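Local coordinates for heme-binding protein A / AI-2 binding protein A (Helicobacter pylori SS1, PDB 6OFQ) that binds the peptide STSA and probably captures short peptides in the periplasm for import by an ABC transporter, at residues K374-T379 and E420-F425; R311-N315 and D494-P499; T211-K215 and L227-Y233. One frame throughout, in Å; residues are numbered along the deposited sequence.

Contact 1 (K374-T379 and E420-F425); sequences KTTIFT and EHEMAF
E420 brushes the F378 ring with its backbone O and CB, while its carboxylate is taken by R415 in a salt bridge. H421 follows over one face of the same ring: its CB stands 4.0 Å from the F378 ring centroid, a CH-pi contact 16° off the normal. The H421 imidazole leads away from F378, and NE2 bonds to G456 O. E422 reaches back along strand 373-380, sliding past T375 in the opposite direction. T375 OG1 donates to E422 OE1 over 2.7 Å from above the carboxylate plane. One water joins OE1 to K374 O and a second joins OE2 to T376 OG1, tying both carboxylate oxygens to the strand. At M423 a strand parallel to 373-380 begins; 373-380 lies between it and 400-407 in an alpha/beta sheet of the solute-binding fold, with helices 386-396 and 409-417 packed on opposite faces. M423 N donates to T376 O (3.3 Å), and M423 O accepts from F378 N (2.9 Å). Bent at its last torsion (chi3 -53°), M423 places CE 4.0 Å from I377 CB and as near T375 CG2. A424 points to the face that carries F378, opposite I377 and M423, its CB 4.0 Å from F378 CB. F425 N bonds weakly to F378 O; its ring rests by CE2 on I377 CD1 (3.8 Å) and meets R383 in a cation-pi contact.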
ATOM      1  N   LYS A 374     -11.753  -0.741  30.161  1.00 11.55           N
ATOM      2  CA  LYS A 374     -12.181   0.194  29.137  1.00 12.77           C
ATOM      3  C   LYS A 374     -11.042   0.441  28.136  1.00 10.01           C
ATOM      4  O   LYS A 374      -9.880   0.535  28.513  1.00 10.40           O
ATOM      5  CB  LYS A 374     -12.620   1.518  29.767  1.00 18.08           C
ATOM      6  CG  LYS A 374     -13.799   1.284  30.704  1.00 25.53           C
ATOM      7  CD  LYS A 374     -14.382   2.528  31.371  1.00 35.66           C
ATOM      8  CE  LYS A 374     -15.687   2.036  32.002  1.00 42.92           C
ATOM      9  NZ  LYS A 374     -16.380   2.933  32.968  1.00 49.01           N
ATOM     10  N   THR A 375     -11.424   0.593  26.870  1.00  9.48           N
ATOM     11  CA  THR A 375     -10.472   0.887  25.800  1.00  8.99           C
ATOM     12  C   THR A 375     -11.139   1.639  24.658  1.00  9.83           C
ATOM     13  O   THR A 375     -12.343   1.961  24.777  1.00  9.26           O
ATOM     14  CB  THR A 375      -9.811  -0.420  25.356  1.00  9.64           C
ATOM     15  OG1 THR A 375      -8.694  -0.123  24.512  1.00  9.85           O
ATOM     16  CG2 THR A 375     -10.758  -1.307  24.588  1.00  9.08           C
ATOM     17  N   THR A 376     -10.391   1.921  23.593  1.00  9.20           N
ATOM     18  CA  THR A 376     -10.862   2.739  22.506  1.00  8.90           C
ATOM     19  C   THR A 376     -10.448   2.022  21.235  1.00  9.06           C
ATOM     20  O   THR A 376      -9.412   1.336  21.213  1.00  9.97           O
ATOM     21  CB  THR A 376     -10.227   4.116  22.575  1.00 10.85           C
ATOM     22  OG1 THR A 376     -10.729   4.783  23.744  1.00 11.96           O
ATOM     23  CG2 THR A 376     -10.577   4.980  21.409  1.00 11.66           C
ATOM     24  N   ILE A 377     -11.286   2.068  20.222  1.00  7.22           N
ATOM     25  CA  ILE A 377     -10.924   1.613  18.880  1.00  6.77           C
ATOM     26  C   ILE A 377     -10.996   2.812  17.975  1.00  7.38           C
ATOM     27  O   ILE A 377     -11.948   3.602  17.999  1.00  7.93           O
ATOM     28  CB  ILE A 377     -11.823   0.477  18.388  1.00  7.43           C
ATOM     29  CG1 ILE A 377     -11.276  -0.116  17.074  1.00  7.33           C
ATOM     30  CG2 ILE A 377     -13.274   0.859  18.185  1.00  7.59           C
ATOM     31  CD1 ILE A 377     -11.934  -1.418  16.711  1.00  8.16           C
ATOM     32  N   PHE A 378     -10.020   2.963  17.088  1.00  6.69           N
ATOM     33  CA  PHE A 378     -10.057   3.961  16.039  1.00  6.72           C
ATOM     34  C   PHE A 378     -10.602   3.311  14.785  1.00  7.84           C
ATOM     35  O   PHE A 378     -10.220   2.156  14.499  1.00  8.28           O
ATOM     36  CB  PHE A 378      -8.654   4.474  15.657  1.00  7.37           C
ATOM     37  CG  PHE A 378      -8.019   5.461  16.584  1.00  8.48           C
ATOM     38  CD1 PHE A 378      -8.512   5.677  17.843  1.00  9.63           C
ATOM     39  CD2 PHE A 378      -6.871   6.136  16.227  1.00  9.31           C
ATOM     40  CE1 PHE A 378      -7.966   6.618  18.708  1.00 10.11           C
ATOM     41  CE2 PHE A 378      -6.352   7.093  17.069  1.00 10.83           C
ATOM     42  CZ  PHE A 378      -6.847   7.294  18.318  1.00 10.26           C
ATOM     43  N   THR A 379     -11.443   4.043  14.059  1.00  7.32           N
ATOM     44  CA  THR A 379     -11.903   3.624  12.742  1.00  8.85           C
ATOM     45  C   THR A 379     -11.928   4.851  11.844  1.00  8.68           C
ATOM     46  O   THR A 379     -11.761   5.981  12.319  1.00 10.98           O
ATOM     47  CB  THR A 379     -13.290   2.986  12.873  1.00  9.41           C
ATOM     48  OG1 THR A 379     -13.655   2.422  11.602  1.00 11.95           O
ATOM     49  CG2 THR A 379     -14.361   3.956  13.315  1.00 10.01           C
ATOM     50  N   GLU A 420      -1.136   6.708  18.587  1.00  5.65           N
ATOM     51  CA  GLU A 420      -2.159   7.262  19.455  1.00  6.41           C
ATOM     52  C   GLU A 420      -3.219   6.247  19.853  1.00  6.36           C
ATOM     53  O   GLU A 420      -3.892   6.368  20.892  1.00  8.02           O
ATOM     54  CB  GLU A 420      -2.808   8.496  18.818  1.00  6.92           C
ATOM     55  CG  GLU A 420      -1.827   9.630  18.727  1.00  7.61           C
ATOM     56  CD  GLU A 420      -2.405  10.908  18.175  1.00  9.32           C
ATOM     57  OE1 GLU A 420      -3.633  11.021  18.056  1.00 10.27           O
ATOM     58  OE2 GLU A 420      -1.613  11.794  17.820  1.00 14.16           O
ATOM     59  N   HIS A 421      -3.426   5.239  18.987  1.00  5.80           N
ATOM     60  CA  HIS A 421      -4.503   4.285  19.222  1.00  5.66           C
ATOM     61  C   HIS A 421      -4.112   3.269  20.282  1.00  5.47           C
ATOM     62  O   HIS A 421      -2.933   3.004  20.541  1.00  5.78           O
ATOM     63  CB  HIS A 421      -4.760   3.503  17.931  1.00  5.60           C
ATOM     64  CG  HIS A 421      -3.563   2.836  17.354  1.00  5.46           C
ATOM     65  ND1 HIS A 421      -2.526   3.575  16.828  1.00  5.93           N
ATOM     66  CD2 HIS A 421      -3.181   1.532  17.318  1.00  5.62           C
ATOM     67  CE1 HIS A 421      -1.565   2.755  16.459  1.00  5.87           C
ATOM     68  NE2 HIS A 421      -1.938   1.525  16.716  1.00  5.51           N
ATOM     69  N   GLU A 422      -5.151   2.590  20.765  1.00  6.41           N
ATOM     70  CA  GLU A 422      -5.047   1.356  21.563  1.00  6.65           C
ATOM     71  C   GLU A 422      -5.340   0.209  20.618  1.00  7.14           C
ATOM     72  O   GLU A 422      -4.544  -0.716  20.477  1.00  7.33           O
ATOM     73  CB  GLU A 422      -5.978   1.388  22.785  1.00  7.85           C
ATOM     74  CG  GLU A 422      -5.629   2.437  23.834  1.00  8.25           C
ATOM     75  CD  GLU A 422      -6.653   2.355  24.939  1.00 10.27           C
ATOM     76  OE1 GLU A 422      -6.761   1.390  25.721  1.00 12.07           O
ATOM     77  OE2 GLU A 422      -7.408   3.318  24.991  1.00 16.34           O
ATOM     78  N   MET A 423      -6.543   0.177  20.072  1.00  6.00           N
ATOM     79  CA  MET A 423      -6.923  -0.700  18.961  1.00  6.02           C
ATOM     80  C   MET A 423      -7.261   0.152  17.724  1.00  6.07           C
ATOM     81  O   MET A 423      -7.777   1.282  17.840  1.00  5.55           O
ATOM     82  CB  MET A 423      -8.146  -1.518  19.356  1.00  6.48           C
ATOM     83  CG  MET A 423      -7.988  -2.233  20.683  1.00  7.05           C
ATOM     84  SD  MET A 423      -9.273  -3.438  21.043  1.00  9.45           S
ATOM     85  CE  MET A 423     -10.700  -2.444  20.804  1.00 11.26           C
ATOM     86  N   ALA A 424      -7.024  -0.382  16.529  1.00  5.38           N
ATOM     87  CA  ALA A 424      -7.376   0.367  15.321  1.00  6.31           C
ATOM     88  C   ALA A 424      -7.495  -0.647  14.175  1.00  6.37           C
ATOM     89  O   ALA A 424      -6.749  -1.629  14.159  1.00  6.90           O
ATOM     90  CB  ALA A 424      -6.269   1.360  15.013  1.00  6.68           C
ATOM     91  N   PHE A 425      -8.396  -0.398  13.256  1.00  5.32           N
ATOM     92  CA  PHE A 425      -8.375  -1.179  12.014  1.00  5.44           C
ATOM     93  C   PHE A 425      -7.124  -0.874  11.193  1.00  6.23           C
ATOM     94  O   PHE A 425      -6.675   0.274  11.150  1.00  7.61           O
ATOM     95  CB  PHE A 425      -9.635  -0.900  11.201  1.00  6.35           C
ATOM     96  CG  PHE A 425     -10.900  -1.441  11.794  1.00  6.34           C
ATOM     97  CD1 PHE A 425     -11.215  -2.767  11.767  1.00  8.49           C
ATOM     98  CD2 PHE A 425     -11.733  -0.632  12.491  1.00  7.98           C
ATOM     99  CE1 PHE A 425     -12.403  -3.264  12.262  1.00  8.31           C
ATOM    100  CE2 PHE A 425     -12.910  -1.100  13.034  1.00  8.63           C
ATOM    101  CZ  PHE A 425     -13.218  -2.418  12.950  1.00  7.94           C
TER
HETATM  102  O   HOH W   1      -7.672   1.925  28.186  1.00 21.25           O
HETATM  103  O   HOH W   2      -9.553   4.096  26.112  1.00 24.72           O

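Contact 2 (R311-N315 and D494-P499); sequences RLAIN and DAPYVP
R311 lays its guanidinium edge against the backbone of D494 and A495, where helix 477-494 ends. NE and NH2 grip D494 O side-on: NH2 is 2.8 Å from D494 O and NE 3.2 Å from it, and that oxygen lies in the guanidinium plane. The bend of the side chain at chi3 (-59°) turns this edge toward the helix end, where NE also makes a weak bond to A495 O. NH1 bonds to F305 O, which helps to fix the rotation of the group. A positive charge beside carbonyls at the C-terminal end of a helix is probably favourable, since the helix dipole is negative there. A495 leaves helical geometry with positive phi (44°), and its methyl meets L312 CD2 at 3.8 Å.

One turn after R311, N315 spends both amide hydrogens on backbone oxygens that lie close to its amide plane. ND2 donates to R311 O within its own helix (2.8 Å) and to Y497 O across the contact (2.9 Å). R311 O therefore takes two donors, N315 N and ND2, from opposite faces of its carbonyl plane. N315 OD1 sits 3.4 Å from P499 CD, and the N315 and P499 side chains cross at about a right angle. Nearby, I314 CG2 presses on V498 CG2 (3.6 Å), and L296 and L298 of strand 292-298 also touch V498. Segment 311-315 thus runs at 22° to segment 497-499, nearly parallel: a helix laid against a strand of the mixed sheet, one that pairs with 292-298, as in the alpha/beta lobes of periplasmic binding proteins.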
ATOM      1  N   ARG A 311      -4.483 -10.264  24.806  1.00  5.70           N
ATOM      2  CA  ARG A 311      -4.556 -10.370  23.351  1.00  5.83           C
ATOM      3  C   ARG A 311      -5.276 -11.613  22.888  1.00  6.68           C
ATOM      4  O   ARG A 311      -6.081 -11.599  21.935  1.00  6.26           O
ATOM      5  CB  ARG A 311      -3.201 -10.135  22.710  1.00  5.91           C
ATOM      6  CG  ARG A 311      -2.520  -8.840  23.035  1.00  5.96           C
ATOM      7  CD  ARG A 311      -1.333  -8.545  22.157  1.00  6.10           C
ATOM      8  NE  ARG A 311      -0.271  -9.537  22.201  1.00  6.05           N
ATOM      9  CZ  ARG A 311       0.864  -9.393  22.862  1.00  6.98           C
ATOM     10  NH1 ARG A 311       1.101  -8.423  23.715  1.00  7.36           N
ATOM     11  NH2 ARG A 311       1.740 -10.372  22.744  1.00  7.15           N
ATOM     12  N   LEU A 312      -4.861 -12.732  23.475  1.00  6.58           N
ATOM     13  CA  LEU A 312      -5.483 -13.983  23.143  1.00  7.08           C
ATOM     14  C   LEU A 312      -6.970 -13.974  23.469  1.00  6.65           C
ATOM     15  O   LEU A 312      -7.766 -14.468  22.691  1.00  7.35           O
ATOM     16  CB  LEU A 312      -4.750 -15.151  23.807  1.00  7.79           C
ATOM     17  CG  LEU A 312      -3.353 -15.427  23.277  1.00  9.38           C
ATOM     18  CD1 LEU A 312      -2.613 -16.341  24.224  1.00 10.66           C
ATOM     19  CD2 LEU A 312      -3.411 -16.092  21.917  1.00 10.15           C
ATOM     20  N   ALA A 313      -7.338 -13.392  24.605  1.00  6.43           N
ATOM     21  CA  ALA A 313      -8.761 -13.353  24.945  1.00  7.01           C
ATOM     22  C   ALA A 313      -9.569 -12.635  23.878  1.00  7.72           C
ATOM     23  O   ALA A 313     -10.608 -13.102  23.417  1.00  8.12           O
ATOM     24  CB  ALA A 313      -8.870 -12.652  26.285  1.00  7.18           C
ATOM     25  N   ILE A 314      -9.027 -11.505  23.454  1.00  7.11           N
ATOM     26  CA  ILE A 314      -9.659 -10.666  22.409  1.00  6.66           C
ATOM     27  C   ILE A 314      -9.743 -11.469  21.111  1.00  7.76           C
ATOM     28  O   ILE A 314     -10.820 -11.487  20.489  1.00  8.79           O
ATOM     29  CB  ILE A 314      -8.881  -9.361  22.205  1.00  6.99           C
ATOM     30  CG1 ILE A 314      -9.055  -8.435  23.429  1.00  7.37           C
ATOM     31  CG2 ILE A 314      -9.317  -8.619  20.933  1.00  7.92           C
ATOM     32  CD1 ILE A 314      -8.192  -7.195  23.480  1.00  7.36           C
ATOM     33  N   ASN A 315      -8.691 -12.219  20.750  1.00  7.49           N
ATOM     34  CA  ASN A 315      -8.710 -13.100  19.582  1.00  8.80           C
ATOM     35  C   ASN A 315      -9.813 -14.138  19.643  1.00  9.79           C
ATOM     36  O   ASN A 315     -10.475 -14.377  18.638  1.00 11.41           O
ATOM     37  CB  ASN A 315      -7.356 -13.762  19.337  1.00  8.65           C
ATOM     38  CG  ASN A 315      -6.363 -12.898  18.525  1.00  9.31           C
ATOM     39  OD1 ASN A 315      -6.052 -13.209  17.345  1.00 11.18           O
ATOM     40  ND2 ASN A 315      -5.700 -11.964  19.153  1.00  7.65           N
ATOM     41  N   ASP A 494       2.377 -15.227  19.495  1.00  6.37           N
ATOM     42  CA  ASP A 494       2.379 -13.979  20.231  1.00  6.46           C
ATOM     43  C   ASP A 494       1.094 -13.133  20.097  1.00  6.12           C
ATOM     44  O   ASP A 494       0.824 -12.280  20.942  1.00  6.36           O
ATOM     45  CB  ASP A 494       3.577 -13.079  19.832  1.00  6.93           C
ATOM     46  CG  ASP A 494       4.917 -13.621  20.207  1.00  8.29           C
ATOM     47  OD1 ASP A 494       4.959 -14.366  21.204  1.00 10.43           O
ATOM     48  OD2 ASP A 494       5.933 -13.196  19.624  1.00  7.93           O
ATOM     49  N   ALA A 495       0.335 -13.400  19.070  1.00  5.68           N
ATOM     50  CA  ALA A 495      -0.938 -12.704  18.847  1.00  6.30           C
ATOM     51  C   ALA A 495      -0.924 -11.209  19.057  1.00  5.93           C
ATOM     52  O   ALA A 495      -1.727 -10.663  19.838  1.00  6.29           O
ATOM     53  CB  ALA A 495      -2.039 -13.369  19.704  1.00  6.80           C
ATOM     54  N   PRO A 496       0.002 -10.479  18.435  1.00  5.73           N
ATOM     55  CA  PRO A 496       0.067  -9.033  18.620  1.00  5.81           C
ATOM     56  C   PRO A 496      -0.991  -8.269  17.867  1.00  6.42           C
ATOM     57  O   PRO A 496      -0.800  -7.073  17.629  1.00  8.50           O
ATOM     58  CB  PRO A 496       1.457  -8.696  18.103  1.00  5.49           C
ATOM     59  CG  PRO A 496       1.549  -9.633  16.956  1.00  5.57           C
ATOM     60  CD  PRO A 496       1.047 -10.931  17.505  1.00  5.10           C
ATOM     61  N   TYR A 497      -2.114  -8.902  17.535  1.00  5.46           N
ATOM     62  CA  TYR A 497      -3.112  -8.325  16.658  1.00  5.68           C
ATOM     63  C   TYR A 497      -4.322  -9.253  16.622  1.00  5.39           C
ATOM     64  O   TYR A 497      -4.248 -10.338  17.199  1.00  5.47           O
ATOM     65  CB  TYR A 497      -2.595  -8.136  15.232  1.00  6.65           C
ATOM     66  CG  TYR A 497      -2.420  -9.287  14.312  1.00  7.84           C
ATOM     67  CD1 TYR A 497      -1.584 -10.343  14.611  1.00  9.13           C
ATOM     68  CD2 TYR A 497      -2.986  -9.205  13.060  1.00 10.88           C
ATOM     69  CE1 TYR A 497      -1.337 -11.373  13.682  1.00 10.29           C
ATOM     70  CE2 TYR A 497      -2.819 -10.229  12.159  1.00 10.56           C
ATOM     71  CZ  TYR A 497      -1.914 -11.225  12.436  1.00  9.34           C
ATOM     72  OH  TYR A 497      -1.778 -12.245  11.516  1.00 10.89           O
ATOM     73  N   VAL A 498      -5.415  -8.845  15.983  1.00  5.36           N
ATOM     74  CA  VAL A 498      -6.479  -9.773  15.673  1.00  5.33           C
ATOM     75  C   VAL A 498      -6.583  -9.866  14.140  1.00  5.00           C
ATOM     76  O   VAL A 498      -7.063  -8.917  13.487  1.00  4.52           O
ATOM     77  CB  VAL A 498      -7.829  -9.337  16.201  1.00  5.99           C
ATOM     78  CG1 VAL A 498      -8.819 -10.430  15.937  1.00  7.04           C
ATOM     79  CG2 VAL A 498      -7.797  -9.002  17.688  1.00  6.57           C
ATOM     80  N   PRO A 499      -6.204 -10.977  13.524  1.00  5.13           N
ATOM     81  CA  PRO A 499      -6.425 -11.158  12.072  1.00  4.84           C
ATOM     82  C   PRO A 499      -7.923 -11.183  11.775  1.00  4.91           C
ATOM     83  O   PRO A 499      -8.698 -11.815  12.516  1.00  6.51           O
ATOM     84  CB  PRO A 499      -5.799 -12.500  11.749  1.00  5.68           C
ATOM     85  CG  PRO A 499      -5.534 -13.155  13.021  1.00  6.27           C
ATOM     86  CD  PRO A 499      -5.544 -12.161  14.121  1.00  5.72           C
TER

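Contact 3 (T211-K215 and L227-Y233); sequences TGPFK and LLKNQDY
P213 lies flat against Y233: its CB is 3.8 Å from the Y233 ring centroid, 6° off the normal, a CH-pi contact, while P213 CD touches Y233 CE1 at 3.6 Å. T211 O meets the same ring at its edge, in plane. Y233, the last residue of the type I turn N230-Y233, is brought there by placing CG opposite its backbone N (chi1 176°). The N230 side chain has the same first torsion, which points its amide at the loop across: ND2 donates to G212 O (2.9 Å), an oxygen that H103 NE2 also engages. N230 OD1 accepts from D232 N, closing an Asx turn. N230 N donates to P213 O (2.9 Å), and a water bridges P213 O and N230 O.

Beyond the loop the hairpin strands 214-220 and 224-229 pair antiparallel. K215 N donates to L228 O (2.7 Å) and L228 N returns a bond to K215 O. F214 CB packs on L227 CB at 4.0 Å. K215 adopts the crowded position for CG, between backbone N and carbonyl carbon (chi1 62°), then extends past K229 O until NZ reaches a water bound to Q231 N. With P213 over the Y233 ring face as the apolar part at the loop end, bonds at both ends of the N230 amide would hold it in place between the 211-213 loop and the turn.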
ATOM      1  N   THR A 211       7.894  10.938 -15.219  1.00  5.33           N
ATOM      2  CA  THR A 211       8.080  10.423 -16.566  1.00  5.10           C
ATOM      3  C   THR A 211       6.981   9.508 -17.077  1.00  5.03           C
ATOM      4  O   THR A 211       7.074   9.016 -18.189  1.00  5.54           O
ATOM      5  CB  THR A 211       9.402   9.650 -16.668  1.00  5.28           C
ATOM      6  OG1 THR A 211       9.407   8.559 -15.747  1.00  5.70           O
ATOM      7  CG2 THR A 211      10.622  10.497 -16.390  1.00  5.60           C
ATOM      8  N   GLY A 212       5.970   9.256 -16.249  1.00  4.54           N
ATOM      9  CA  GLY A 212       5.003   8.235 -16.565  1.00  4.68           C
ATOM     10  C   GLY A 212       4.002   8.541 -17.637  1.00  5.01           C
ATOM     11  O   GLY A 212       4.028   9.631 -18.234  1.00  5.06           O
ATOM     12  N   PRO A 213       3.057   7.626 -17.834  1.00  5.28           N
ATOM     13  CA  PRO A 213       2.193   7.715 -19.004  1.00  6.09           C
ATOM     14  C   PRO A 213       1.118   8.786 -18.882  1.00  5.57           C
ATOM     15  O   PRO A 213       0.442   9.027 -19.887  1.00  6.16           O
ATOM     16  CB  PRO A 213       1.576   6.331 -19.095  1.00  6.77           C
ATOM     17  CG  PRO A 213       1.745   5.726 -17.742  1.00  6.48           C
ATOM     18  CD  PRO A 213       3.006   6.317 -17.170  1.00  5.48           C
ATOM     19  N   PHE A 214       0.871   9.285 -17.676  1.00  4.88           N
ATOM     20  CA  PHE A 214       0.034  10.466 -17.447  1.00  5.33           C
ATOM     21  C   PHE A 214       0.776  11.563 -16.736  1.00  6.16           C
ATOM     22  O   PHE A 214       1.690  11.290 -15.981  1.00  5.99           O
ATOM     23  CB  PHE A 214      -1.230  10.079 -16.650  1.00  5.28           C
ATOM     24  CG  PHE A 214      -2.112   9.087 -17.347  1.00  5.02           C
ATOM     25  CD1 PHE A 214      -1.910   7.730 -17.144  1.00  5.20           C
ATOM     26  CD2 PHE A 214      -3.132   9.487 -18.202  1.00  5.12           C
ATOM     27  CE1 PHE A 214      -2.697   6.817 -17.795  1.00  5.80           C
ATOM     28  CE2 PHE A 214      -3.947   8.583 -18.852  1.00  5.48           C
ATOM     29  CZ  PHE A 214      -3.713   7.237 -18.639  1.00  5.44           C
ATOM     30  N   LYS A 215       0.325  12.796 -16.973  1.00  6.92           N
ATOM     31  CA  LYS A 215       0.887  13.923 -16.262  1.00  7.95           C
ATOM     32  C   LYS A 215      -0.186  14.621 -15.455  1.00  6.98           C
ATOM     33  O   LYS A 215      -1.383  14.482 -15.756  1.00  6.42           O
ATOM     34  CB  LYS A 215       1.589  14.893 -17.201  1.00 10.76           C
ATOM     35  CG  LYS A 215       0.647  15.492 -18.218  1.00 12.30           C
ATOM     36  CD  LYS A 215       1.466  16.200 -19.291  1.00 18.37           C
ATOM     37  CE  LYS A 215       0.517  16.640 -20.395  1.00 20.81           C
ATOM     38  NZ  LYS A 215       1.409  17.393 -21.307  1.00 26.96           N
ATOM     39  N   LEU A 227      -5.684  13.925 -14.420  1.00  5.75           N
ATOM     40  CA  LEU A 227      -4.487  13.431 -15.102  1.00  5.89           C
ATOM     41  C   LEU A 227      -4.726  13.521 -16.597  1.00  7.48           C
ATOM     42  O   LEU A 227      -5.802  13.126 -17.072  1.00  7.70           O
ATOM     43  CB  LEU A 227      -4.189  11.962 -14.749  1.00  6.38           C
ATOM     44  CG  LEU A 227      -4.087  11.732 -13.249  1.00  6.85           C
ATOM     45  CD1 LEU A 227      -3.957  10.220 -12.970  1.00  8.23           C
ATOM     46  CD2 LEU A 227      -2.971  12.514 -12.574  1.00  8.12           C
ATOM     47  N   LEU A 228      -3.714  13.931 -17.353  1.00  7.37           N
ATOM     48  CA  LEU A 228      -3.784  13.930 -18.800  1.00  7.76           C
ATOM     49  C   LEU A 228      -2.778  12.973 -19.410  1.00  6.92           C
ATOM     50  O   LEU A 228      -1.662  12.830 -18.850  1.00  6.33           O
ATOM     51  CB  LEU A 228      -3.546  15.376 -19.263  1.00  8.25           C
ATOM     52  CG  LEU A 228      -4.532  16.441 -18.795  1.00 10.08           C
ATOM     53  CD1 LEU A 228      -4.107  17.854 -19.127  1.00 11.22           C
ATOM     54  CD2 LEU A 228      -5.896  16.074 -19.399  1.00 10.65           C
ATOM     55  N   LYS A 229      -3.079  12.407 -20.571  1.00  6.78           N
ATOM     56  CA  LYS A 229      -2.110  11.590 -21.235  1.00  6.98           C
ATOM     57  C   LYS A 229      -0.799  12.287 -21.454  1.00  7.47           C
ATOM     58  O   LYS A 229      -0.751  13.408 -21.926  1.00  8.18           O
ATOM     59  CB  LYS A 229      -2.694  11.047 -22.534  1.00  7.70           C
ATOM     60  CG  LYS A 229      -1.773  10.240 -23.438  1.00  8.29           C
ATOM     61  CD  LYS A 229      -2.575   9.683 -24.592  1.00  9.26           C
ATOM     62  CE  LYS A 229      -1.688   9.017 -25.594  1.00  9.37           C
ATOM     63  NZ  LYS A 229      -2.415   8.221 -26.620  1.00 10.30           N
ATOM     64  N   ASN A 230       0.289  11.585 -21.205  1.00  7.76           N
ATOM     65  CA  ASN A 230       1.651  12.088 -21.578  1.00  8.13           C
ATOM     66  C   ASN A 230       1.949  11.538 -22.963  1.00  8.79           C
ATOM     67  O   ASN A 230       2.233  10.366 -23.171  1.00  9.15           O
ATOM     68  CB  ASN A 230       2.679  11.547 -20.595  1.00  8.52           C
ATOM     69  CG  ASN A 230       4.096  11.940 -20.970  1.00 10.47           C
ATOM     70  OD1 ASN A 230       4.250  12.766 -21.874  1.00 10.95           O
ATOM     71  ND2 ASN A 230       5.088  11.279 -20.371  1.00  9.39           N
ATOM     72  N   GLN A 231       1.873  12.420 -23.955  1.00  9.76           N
ATOM     73  CA  GLN A 231       2.097  11.998 -25.340  1.00 10.89           C
ATOM     74  C   GLN A 231       3.540  11.626 -25.623  1.00 11.87           C
ATOM     75  O   GLN A 231       3.796  10.903 -26.585  1.00 14.13           O
ATOM     76  CB  GLN A 231       1.805  13.201 -26.259  1.00 12.03           C
ATOM     77  CG  GLN A 231       0.410  13.758 -26.183  1.00 14.52           C
ATOM     78  CD  GLN A 231      -0.694  12.807 -26.607  1.00 15.25           C
ATOM     79  OE1 GLN A 231      -0.503  11.891 -27.404  1.00 19.28           O
ATOM     80  NE2 GLN A 231      -1.853  13.016 -25.965  1.00 17.30           N
ATOM     81  N   ASP A 232       4.437  12.036 -24.750  1.00 11.34           N
ATOM     82  CA  ASP A 232       5.875  11.734 -24.907  1.00 13.36           C
ATOM     83  C   ASP A 232       6.363  10.559 -24.061  1.00 13.44           C
ATOM     84  O   ASP A 232       7.575  10.317 -23.954  1.00 13.46           O
ATOM     85  CB  ASP A 232       6.674  12.988 -24.571  1.00 15.16           C
ATOM     86  CG  ASP A 232       6.406  14.137 -25.578  1.00 18.24           C
ATOM     87  OD1 ASP A 232       6.189  13.830 -26.765  1.00 21.84           O
ATOM     88  OD2 ASP A 232       6.375  15.297 -25.162  1.00 23.40           O
ATOM     89  N   TYR A 233       5.432   9.842 -23.430  1.00 10.44           N
ATOM     90  CA  TYR A 233       5.809   8.676 -22.621  1.00  8.68           C
ATOM     91  C   TYR A 233       6.741   7.739 -23.397  1.00  9.14           C
ATOM     92  O   TYR A 233       6.482   7.381 -24.534  1.00  9.46           O
ATOM     93  CB  TYR A 233       4.506   7.953 -22.193  1.00  7.58           C
ATOM     94  CG  TYR A 233       4.726   6.668 -21.433  1.00  6.46           C
ATOM     95  CD1 TYR A 233       5.455   6.650 -20.225  1.00  6.54           C
ATOM     96  CD2 TYR A 233       4.151   5.500 -21.889  1.00  6.21           C
ATOM     97  CE1 TYR A 233       5.599   5.429 -19.556  1.00  5.63           C
ATOM     98  CE2 TYR A 233       4.233   4.311 -21.178  1.00  6.13           C
ATOM     99  CZ  TYR A 233       4.974   4.296 -20.022  1.00  6.16           C
ATOM    100  OH  TYR A 233       5.082   3.035 -19.431  1.00  6.54           O
TER
HETATM  101  O   HOH W   3       0.954   7.858 -22.456  1.00  7.35           O
HETATM  102  O   HOH W   4       1.952  15.280 -23.420  1.00 16.58           O

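Contacts 1 and 2 belong to one mixed sheet: their centres are 14 Å apart and their nearest atoms about 5 Å, without touching. Along the chain contact 1 is nested inside the long loop that contact 2 closes, and F305 touches both, packing on T375, E422 and M423 as well as I314. Contact 3 closes earlier in sequence, in a separate five-stranded sheet on the opposite side of the chain's centre; its centre is 41 Å from that of contact 1 and 46 Å from that of contact 2. Contacts 1 and 2 thus belong to one region and contact 3 to a distant one of a type II periplasmic binding protein, a class that holds its ligand in a cleft between lobes.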